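Local coordinates for biotin binding protein A (Gallus gallus, PDB 2C1Q) that binds biotin in a pocket at one end of an avidin-family beta barrel, at residues Y34-T39 against W72-S77; E93-A98 against N120-V125. All blocks are in the same frame, centred on the assembly; numbering follows the deposited sequence.

Contact 1 closes before contact 2 opens along the chain, and their centres lie about 18 Å apart in one antiparallel eight-stranded barrel of the avidin family. Contact 1 joins the end of strand 29-35 and the loop after it to the loop between strands 66-71 and 78-87, at the mouth of the barrel. Contact 2 pairs strands 93-102 and 115-124, the last two in the chain, in the wall. The two meet where Y34 OH packs 3.2 Å from F122 CZ, and both reach the same biotin: contact 1 holds its tail and one side of its ureido group, contact 2 a further ureido nitrogen. Mouth and wall thus build one pocket.

Contact 1: residues Y34-T39 against W72-S77; sequences YQTAVT and WQFADS. With BTN (biotin), chain B.
The hydroxyl of T36 is gripped from two directions: OG1 accepts the N-H of biotin N2 at 3.0 Å in an almost straight bond (174°) and gives its own proton to V38 O, in the carbonyl plane on a lone pair. With that proton spoken for, the oxygen faces the ligand as an acceptor; OG1 lies trans to the backbone N (chi1 176°), which leaves the methyl CG2 to pack 3.7 Å from W72 CZ3 and to meet the edge of F74. A beta-branched threonine serves both polar and apolar neighbours. Y34 OH donates to the ureido oxygen O3 at 2.6 Å, a short bond at the ring's edge, while the ring's CD2 comes 3.4 Å from W72 CH2, with the two ring planes nearly perpendicular. W72 lays one indole face against the aliphatic chain of biotin, CZ2 being 3.5 Å from C8, and T79 holds its NE1. F74 brings its CZ to the C9 methylene, and T39 OG1 lies in the plane of the F74 ring, at its edge. The carboxylate is shared: T39 OG1, itself bonded to T41, reaches O12 at 3.0 Å, and S77 OG reaches O11 at 2.7 Å. W112 of a neighbouring subunit packs on V38. Aromatic walls with hydroxyls matched to the ureido group and the carboxylate are the hallmark of the avidin biotin pocket.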
ATOM      1  N   TYR A  34      14.524 -16.623   3.993  1.00 21.61           N
ATOM      2  CA  TYR A  34      14.555 -15.257   4.423  1.00 22.31           C
ATOM      3  C   TYR A  34      14.827 -15.244   5.907  1.00 22.69           C
ATOM      4  O   TYR A  34      14.106 -15.882   6.683  1.00 22.51           O
ATOM      5  CB  TYR A  34      13.181 -14.610   4.178  1.00 21.28           C
ATOM      6  CG  TYR A  34      13.223 -13.119   4.031  1.00 21.63           C
ATOM      7  CD1 TYR A  34      13.315 -12.530   2.762  1.00 24.49           C
ATOM      8  CD2 TYR A  34      13.165 -12.283   5.144  1.00 21.11           C
ATOM      9  CE1 TYR A  34      13.355 -11.127   2.624  1.00 23.67           C
ATOM     10  CE2 TYR A  34      13.201 -10.890   5.008  1.00 19.42           C
ATOM     11  CZ  TYR A  34      13.310 -10.334   3.762  1.00 21.76           C
ATOM     12  OH  TYR A  34      13.349  -8.978   3.646  1.00 19.44           O
ATOM     13  N   GLN A  35      15.823 -14.469   6.300  1.00 24.22           N
ATOM     14  CA  GLN A  35      16.097 -14.218   7.727  1.00 25.13           C
ATOM     15  C   GLN A  35      15.838 -12.741   8.075  1.00 24.82           C
ATOM     16  O   GLN A  35      16.670 -11.880   7.806  1.00 26.12           O
ATOM     17  CB  GLN A  35      17.549 -14.556   8.019  1.00 26.04           C
ATOM     18  CG  GLN A  35      17.956 -14.333   9.478  1.00 27.31           C
ATOM     19  CD  GLN A  35      17.397 -15.402  10.370  1.00 32.48           C
ATOM     20  OE1 GLN A  35      17.345 -16.573   9.989  1.00 38.03           O
ATOM     21  NE2 GLN A  35      16.959 -15.015  11.555  1.00 34.66           N
ATOM     22  N   THR A  36      14.681 -12.437   8.637  1.00 24.53           N
ATOM     23  CA  THR A  36      14.346 -11.047   8.908  1.00 25.09           C
ATOM     24  C   THR A  36      15.078 -10.615  10.155  1.00 25.39           C
ATOM     25  O   THR A  36      15.206 -11.390  11.087  1.00 26.64           O
ATOM     26  CB  THR A  36      12.837 -10.797   9.061  1.00 24.44           C
ATOM     27  OG1 THR A  36      12.621  -9.432   9.420  1.00 26.38           O
ATOM     28  CG2 THR A  36      12.238 -11.659  10.146  1.00 23.04           C
ATOM     29  N   ALA A  37      15.505  -9.364  10.178  1.00 25.92           N
ATOM     30  CA  ALA A  37      16.146  -8.798  11.355  1.00 25.90           C
ATOM     31  C   ALA A  37      15.111  -8.275  12.316  1.00 26.11           C
ATOM     32  O   ALA A  37      15.426  -8.031  13.469  1.00 26.10           O
ATOM     33  CB  ALA A  37      17.113  -7.680  10.964  1.00 25.71           C
ATOM     34  N   VAL A  38      13.862  -8.138  11.848  1.00 25.67           N
ATOM     35  CA  VAL A  38      12.823  -7.460  12.621  1.00 25.22           C
ATOM     36  C   VAL A  38      11.519  -8.270  12.615  1.00 25.20           C
ATOM     37  O   VAL A  38      11.227  -9.039  11.694  1.00 24.67           O
ATOM     38  CB  VAL A  38      12.588  -5.986  12.096  1.00 25.60           C
ATOM     39  CG1 VAL A  38      13.841  -5.070  12.315  1.00 24.63           C
ATOM     40  CG2 VAL A  38      12.217  -6.003  10.637  1.00 23.75           C
ATOM     41  N   THR A  39      10.705  -8.076  13.632  1.00 26.42           N
ATOM     42  CA  THR A  39       9.423  -8.724  13.633  1.00 27.12           C
ATOM     43  C   THR A  39       8.434  -7.823  14.339  1.00 29.19           C
ATOM     44  O   THR A  39       8.841  -6.991  15.132  1.00 29.71           O
ATOM     45  CB  THR A  39       9.501 -10.113  14.272  1.00 26.82           C
ATOM     46  OG1 THR A  39       8.189 -10.687  14.316  1.00 25.24           O
ATOM     47  CG2 THR A  39      10.074 -10.040  15.692  1.00 26.28           C
ATOM     48  N   TRP A  72       6.372 -17.309   7.079  1.00 23.35           N
ATOM     49  CA  TRP A  72       7.120 -17.136   8.334  1.00 24.12           C
ATOM     50  C   TRP A  72       6.997 -18.342   9.249  1.00 25.74           C
ATOM     51  O   TRP A  72       5.891 -18.807   9.518  1.00 24.44           O
ATOM     52  CB  TRP A  72       6.699 -15.856   9.070  1.00 23.25           C
ATOM     53  CG  TRP A  72       6.888 -14.639   8.215  1.00 22.54           C
ATOM     54  CD1 TRP A  72       5.901 -13.889   7.637  1.00 22.75           C
ATOM     55  CD2 TRP A  72       8.130 -14.071   7.785  1.00 22.30           C
ATOM     56  NE1 TRP A  72       6.446 -12.881   6.889  1.00 23.05           N
ATOM     57  CE2 TRP A  72       7.814 -12.955   6.972  1.00 22.75           C
ATOM     58  CE3 TRP A  72       9.485 -14.358   8.054  1.00 24.54           C
ATOM     59  CZ2 TRP A  72       8.789 -12.159   6.390  1.00 22.05           C
ATOM     60  CZ3 TRP A  72      10.457 -13.561   7.481  1.00 22.77           C
ATOM     61  CH2 TRP A  72      10.099 -12.453   6.658  1.00 23.22           C
ATOM     62  N   GLN A  73       8.132 -18.836   9.758  1.00 27.54           N
ATOM     63  CA  GLN A  73       8.081 -20.055  10.572  1.00 29.43           C
ATOM     64  C   GLN A  73       7.754 -19.843  12.049  1.00 30.46           C
ATOM     65  O   GLN A  73       7.535 -20.808  12.790  1.00 30.70           O
ATOM     66  CB  GLN A  73       9.344 -20.903  10.380  1.00 29.28           C
ATOM     67  CG  GLN A  73       9.394 -21.543   9.017  1.00 29.90           C
ATOM     68  CD  GLN A  73       8.198 -22.431   8.722  1.00 34.50           C
ATOM     69  OE1 GLN A  73       7.930 -23.391   9.452  1.00 36.24           O
ATOM     70  NE2 GLN A  73       7.476 -22.126   7.637  1.00 33.17           N
ATOM     71  N   PHE A  74       7.665 -18.578  12.460  1.00 30.79           N
ATOM     72  CA  PHE A  74       7.508 -18.244  13.871  1.00 30.57           C
ATOM     73  C   PHE A  74       6.328 -17.294  14.094  1.00 30.69           C
ATOM     74  O   PHE A  74       6.147 -16.762  15.182  1.00 31.22           O
ATOM     75  CB  PHE A  74       8.781 -17.564  14.337  1.00 30.04           C
ATOM     76  CG  PHE A  74       9.105 -16.301  13.559  1.00 30.41           C
ATOM     77  CD1 PHE A  74       8.632 -15.054  13.987  1.00 29.95           C
ATOM     78  CD2 PHE A  74       9.860 -16.364  12.384  1.00 26.91           C
ATOM     79  CE1 PHE A  74       8.922 -13.877  13.252  1.00 28.11           C
ATOM     80  CE2 PHE A  74      10.155 -15.205  11.666  1.00 25.95           C
ATOM     81  CZ  PHE A  74       9.678 -13.964  12.107  1.00 27.36           C
ATOM     82  N   ALA A  75       5.554 -17.043  13.042  1.00 30.29           N
ATOM     83  CA  ALA A  75       4.483 -16.068  13.112  1.00 29.55           C
ATOM     84  C   ALA A  75       3.312 -16.548  12.281  1.00 29.23           C
ATOM     85  O   ALA A  75       3.504 -17.247  11.293  1.00 28.67           O
ATOM     86  CB  ALA A  75       4.973 -14.715  12.608  1.00 29.51           C
ATOM     87  N   ASP A  76       2.100 -16.160  12.666  1.00 29.26           N
ATOM     88  CA  ASP A  76       0.920 -16.511  11.877  1.00 29.89           C
ATOM     89  C   ASP A  76       0.778 -15.724  10.573  1.00 29.00           C
ATOM     90  O   ASP A  76      -0.111 -15.986   9.770  1.00 30.48           O
ATOM     91  CB  ASP A  76      -0.349 -16.413  12.721  1.00 30.30           C
ATOM     92  CG  ASP A  76      -0.455 -17.553  13.728  1.00 33.48           C
ATOM     93  OD1 ASP A  76       0.293 -18.550  13.563  1.00 32.19           O
ATOM     94  OD2 ASP A  76      -1.280 -17.453  14.670  1.00 36.24           O
ATOM     95  N   SER A  77       1.700 -14.825  10.319  1.00 27.85           N
ATOM     96  CA  SER A  77       1.580 -13.919   9.192  1.00 25.88           C
ATOM     97  C   SER A  77       2.171 -14.443   7.877  1.00 24.82           C
ATOM     98  O   SER A  77       2.754 -15.529   7.831  1.00 24.64           O
ATOM     99  CB  SER A  77       2.263 -12.636   9.594  1.00 25.55           C
ATOM    100  OG  SER A  77       3.618 -12.930   9.830  1.00 27.99           O
TER
HETATM  101  C11 BTN B1126       6.022 -10.870  11.352  1.00 27.18           C
HETATM  102  O11 BTN B1126       4.812 -11.207  11.504  1.00 24.93           O
HETATM  103  O12 BTN B1126       6.454  -9.919  12.033  1.00 25.74           O
HETATM  104  C10 BTN B1126       6.961 -11.624  10.410  1.00 25.31           C
HETATM  105  C9  BTN B1126       8.301 -10.906  10.214  1.00 23.38           C
HETATM  106  C8  BTN B1126       8.096  -9.926   9.049  1.00 20.76           C
HETATM  107  C7  BTN B1126       9.295  -9.034   8.777  1.00 18.73           C
HETATM  108  C2  BTN B1126       8.938  -7.948   7.755  1.00 19.90           C
HETATM  109  S1  BTN B1126       8.589  -8.549   6.199  1.00 20.01           S
HETATM  110  C6  BTN B1126       8.829  -6.899   5.536  1.00 17.86           C
HETATM  111  C5  BTN B1126       9.885  -6.179   6.322  1.00 17.82           C
HETATM  112  N1  BTN B1126      11.119  -6.396   5.605  1.00 19.06           N
HETATM  113  C3  BTN B1126      11.897  -7.216   6.291  1.00 18.57           C
HETATM  114  O3  BTN B1126      13.147  -7.592   5.825  1.00 19.13           O
HETATM  115  N2  BTN B1126      11.339  -7.617   7.443  1.00 17.57           N
HETATM  116  C4  BTN B1126      10.077  -6.944   7.630  1.00 18.26           C

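Contact 2: residues E93-A98 against N120-V125; sequences EMLEMA and NVFTRV. With BTN (biotin), chain B.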
ATOM      1  N   GLU A  93      24.474  -3.897  -7.934  1.00 41.59           N
ATOM      2  CA  GLU A  93      23.122  -4.440  -8.085  1.00 39.23           C
ATOM      3  C   GLU A  93      22.245  -4.061  -6.911  1.00 37.72           C
ATOM      4  O   GLU A  93      22.699  -4.070  -5.773  1.00 36.31           O
ATOM      5  CB  GLU A  93      23.173  -5.968  -8.147  1.00 39.27           C
ATOM      6  CG  GLU A  93      23.851  -6.534  -9.395  1.00 39.34           C
ATOM      7  CD  GLU A  93      24.500  -7.870  -9.149  1.00 38.24           C
ATOM      8  OE1 GLU A  93      25.373  -7.950  -8.270  1.00 40.41           O
ATOM      9  OE2 GLU A  93      24.130  -8.853  -9.818  1.00 38.92           O
ATOM     10  N   MET A  94      20.974  -3.766  -7.183  1.00 36.02           N
ATOM     11  CA  MET A  94      20.024  -3.463  -6.114  1.00 35.91           C
ATOM     12  C   MET A  94      18.658  -3.997  -6.449  1.00 32.73           C
ATOM     13  O   MET A  94      18.177  -3.777  -7.540  1.00 31.86           O
ATOM     14  CB  MET A  94      19.899  -1.949  -5.902  1.00 35.91           C
ATOM     15  CG  MET A  94      21.232  -1.187  -5.901  1.00 38.96           C
ATOM     16  SD  MET A  94      20.956   0.578  -5.786  1.00 42.80           S
ATOM     17  CE  MET A  94      20.820   0.742  -4.005  1.00 42.23           C
ATOM     18  N   LEU A  95      18.035  -4.685  -5.496  1.00 30.44           N
ATOM     19  CA  LEU A  95      16.627  -5.064  -5.614  1.00 28.64           C
ATOM     20  C   LEU A  95      15.735  -4.008  -4.945  1.00 26.93           C
ATOM     21  O   LEU A  95      15.836  -3.773  -3.740  1.00 26.18           O
ATOM     22  CB  LEU A  95      16.371  -6.434  -4.962  1.00 28.84           C
ATOM     23  CG  LEU A  95      17.287  -7.595  -5.362  1.00 29.29           C
ATOM     24  CD1 LEU A  95      16.960  -8.808  -4.503  1.00 26.04           C
ATOM     25  CD2 LEU A  95      17.137  -7.909  -6.845  1.00 26.70           C
ATOM     26  N   GLU A  96      14.886  -3.379  -5.749  1.00 26.02           N
ATOM     27  CA  GLU A  96      13.855  -2.460  -5.271  1.00 25.28           C
ATOM     28  C   GLU A  96      12.573  -3.247  -5.088  1.00 24.58           C
ATOM     29  O   GLU A  96      12.034  -3.799  -6.068  1.00 25.54           O
ATOM     30  CB  GLU A  96      13.603  -1.328  -6.279  1.00 25.54           C
ATOM     31  CG  GLU A  96      14.800  -0.463  -6.579  1.00 26.39           C
ATOM     32  CD  GLU A  96      15.210   0.439  -5.405  1.00 30.56           C
ATOM     33  OE1 GLU A  96      14.395   0.701  -4.463  1.00 25.92           O
ATOM     34  OE2 GLU A  96      16.371   0.881  -5.443  1.00 29.91           O
ATOM     35  N   MET A  97      12.088  -3.276  -3.844  1.00 22.31           N
ATOM     36  CA  MET A  97      10.965  -4.132  -3.467  1.00 21.24           C
ATOM     37  C   MET A  97       9.919  -3.378  -2.685  1.00 19.97           C
ATOM     38  O   MET A  97      10.227  -2.437  -1.991  1.00 20.14           O
ATOM     39  CB  MET A  97      11.422  -5.348  -2.671  1.00 19.94           C
ATOM     40  CG  MET A  97      12.380  -6.241  -3.465  1.00 19.37           C
ATOM     41  SD  MET A  97      12.309  -7.983  -3.127  1.00 23.87           S
ATOM     42  CE  MET A  97      10.975  -8.469  -4.290  1.00 26.27           C
ATOM     43  N   ALA A  98       8.667  -3.771  -2.872  1.00 18.50           N
ATOM     44  CA  ALA A  98       7.562  -3.271  -2.083  1.00 17.74           C
ATOM     45  C   ALA A  98       6.955  -4.544  -1.551  1.00 17.86           C
ATOM     46  O   ALA A  98       7.095  -5.615  -2.168  1.00 17.27           O
ATOM     47  CB  ALA A  98       6.548  -2.487  -2.962  1.00 17.59           C
ATOM     48  N   ASN A 120      11.629  -2.161   0.631  1.00 21.15           N
ATOM     49  CA  ASN A 120      12.987  -2.555   1.058  1.00 21.68           C
ATOM     50  C   ASN A 120      13.936  -2.382  -0.121  1.00 22.46           C
ATOM     51  O   ASN A 120      13.504  -2.413  -1.262  1.00 21.51           O
ATOM     52  CB  ASN A 120      13.030  -4.019   1.528  1.00 21.87           C
ATOM     53  CG  ASN A 120      12.555  -4.200   2.966  1.00 22.68           C
ATOM     54  OD1 ASN A 120      11.933  -5.204   3.312  1.00 21.78           O
ATOM     55  ND2 ASN A 120      12.894  -3.250   3.822  1.00 21.09           N
ATOM     56  N   VAL A 121      15.217  -2.150   0.158  1.00 23.05           N
ATOM     57  CA  VAL A 121      16.243  -2.124  -0.893  1.00 24.37           C
ATOM     58  C   VAL A 121      17.268  -3.172  -0.516  1.00 24.18           C
ATOM     59  O   VAL A 121      17.785  -3.146   0.591  1.00 24.43           O
ATOM     60  CB  VAL A 121      16.945  -0.758  -1.038  1.00 24.51           C
ATOM     61  CG1 VAL A 121      17.906  -0.770  -2.276  1.00 24.43           C
ATOM     62  CG2 VAL A 121      15.927   0.335  -1.238  1.00 27.77           C
ATOM     63  N   PHE A 122      17.519  -4.122  -1.409  1.00 25.02           N
ATOM     64  CA  PHE A 122      18.485  -5.196  -1.117  1.00 25.95           C
ATOM     65  C   PHE A 122      19.741  -5.006  -1.944  1.00 26.49           C
ATOM     66  O   PHE A 122      19.671  -4.634  -3.112  1.00 26.47           O
ATOM     67  CB  PHE A 122      17.934  -6.592  -1.444  1.00 25.26           C
ATOM     68  CG  PHE A 122      16.757  -7.016  -0.619  1.00 25.18           C
ATOM     69  CD1 PHE A 122      16.900  -7.971   0.372  1.00 25.46           C
ATOM     70  CD2 PHE A 122      15.501  -6.495  -0.859  1.00 23.54           C
ATOM     71  CE1 PHE A 122      15.804  -8.394   1.108  1.00 25.12           C
ATOM     72  CE2 PHE A 122      14.430  -6.880  -0.112  1.00 23.12           C
ATOM     73  CZ  PHE A 122      14.567  -7.843   0.858  1.00 24.08           C
ATOM     74  N   THR A 123      20.884  -5.296  -1.345  1.00 26.90           N
ATOM     75  CA  THR A 123      22.100  -5.415  -2.135  1.00 28.38           C
ATOM     76  C   THR A 123      22.732  -6.779  -1.864  1.00 28.93           C
ATOM     77  O   THR A 123      22.427  -7.432  -0.843  1.00 28.62           O
ATOM     78  CB  THR A 123      23.078  -4.224  -1.886  1.00 28.38           C
ATOM     79  OG1 THR A 123      23.352  -4.122  -0.493  1.00 29.31           O
ATOM     80  CG2 THR A 123      22.460  -2.903  -2.364  1.00 26.29           C
ATOM     81  N   ARG A 124      23.568  -7.231  -2.800  1.00 29.61           N
ATOM     82  CA  ARG A 124      24.203  -8.546  -2.709  1.00 30.88           C
ATOM     83  C   ARG A 124      25.249  -8.588  -1.589  1.00 31.92           C
ATOM     84  O   ARG A 124      26.096  -7.708  -1.532  1.00 33.44           O
ATOM     85  CB  ARG A 124      24.854  -8.876  -4.042  1.00 30.41           C
ATOM     86  CG  ARG A 124      24.968 -10.325  -4.286  1.00 31.50           C
ATOM     87  CD  ARG A 124      25.653 -10.610  -5.574  1.00 29.30           C
ATOM     88  NE  ARG A 124      24.796 -10.567  -6.757  1.00 31.20           N
ATOM     89  CZ  ARG A 124      23.826 -11.433  -7.065  1.00 28.87           C
ATOM     90  NH1 ARG A 124      23.475 -12.420  -6.238  1.00 26.76           N
ATOM     91  NH2 ARG A 124      23.173 -11.267  -8.205  1.00 25.44           N
ATOM     92  N   VAL A 125      25.190  -9.587  -0.710  1.00 33.34           N
ATOM     93  CA  VAL A 125      26.202  -9.772   0.370  1.00 35.31           C
ATOM     94  C   VAL A 125      27.573 -10.150  -0.236  1.00 36.33           C
ATOM     95  O   VAL A 125      27.670 -11.030  -1.099  1.00 35.64           O
ATOM     96  CB  VAL A 125      25.768 -10.827   1.436  1.00 35.30           C
ATOM     97  CG1 VAL A 125      26.940 -11.203   2.376  1.00 36.40           C
ATOM     98  CG2 VAL A 125      24.601 -10.320   2.272  1.00 34.24           C
TER
HETATM   99  C11 BTN B1126       6.022 -10.870  11.352  1.00 27.18           C
HETATM  100  O11 BTN B1126       4.812 -11.207  11.504  1.00 24.93           O
HETATM  101  O12 BTN B1126       6.454  -9.919  12.033  1.00 25.74           O
HETATM  102  C10 BTN B1126       6.961 -11.624  10.410  1.00 25.31           C
HETATM  103  C9  BTN B1126       8.301 -10.906  10.214  1.00 23.38           C
HETATM  104  C8  BTN B1126       8.096  -9.926   9.049  1.00 20.76           C
HETATM  105  C7  BTN B1126       9.295  -9.034   8.777  1.00 18.73           C
HETATM  106  C2  BTN B1126       8.938  -7.948   7.755  1.00 19.90           C
HETATM  107  S1  BTN B1126       8.589  -8.549   6.199  1.00 20.01           S
HETATM  108  C6  BTN B1126       8.829  -6.899   5.536  1.00 17.86           C
HETATM  109  C5  BTN B1126       9.885  -6.179   6.322  1.00 17.82           C
HETATM  110  N1  BTN B1126      11.119  -6.396   5.605  1.00 19.06           N
HETATM  111  C3  BTN B1126      11.897  -7.216   6.291  1.00 18.57           C
HETATM  112  O3  BTN B1126      13.147  -7.592   5.825  1.00 19.13           O
HETATM  113  N2  BTN B1126      11.339  -7.617   7.443  1.00 17.57           N
HETATM  114  C4  BTN B1126      10.077  -6.944   7.630  1.00 18.26           C
HETATM  115  O   HOH W   1      24.735  -5.191  -4.459  1.00 28.52           O
HETATM  116  O   HOH W   2      12.335   0.010  -2.900  1.00 21.77           O
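N120, paired with M97 across the two strands, accepts biotin N1-H on its OD1 at 2.7 Å. An amide suits the place because it offers an acceptor to the ligand and a donor behind it: ND2 is tied to E14 OE2, which fixes which way the amide faces. Behind it, N120 and M97 exchange two backbone bonds, as do L95 and F122. This is the antiparallel ladder of strands 93-102 and 115-124 in the avidin barrel. Toward the barrel interior M97 SD lies 3.8 Å from F122 CE2, an oblique Met-aromatic contact, and L95 CB rests on F122 CB. On the opposite face V121 packs against the methyl CE of M94 and lies alongside E96. At the far end R124 grips E93 side-on, NE to OE1 and NH2 to OE2, each at 3.1 Å. Both carboxylate oxygens are met from above their plane, since the two flat groups are turned 50° apart; the bend at chi3 (-83°) swings the guanidinium round to them. E93 OE2 also takes C5 N, and R124 gives NH2 to E6 O and NH1 to Q8 O. A leucine in place of R124 would probably leave the E93 carboxylate without its counter-charge and the E6 and Q8 carbonyls without these donors.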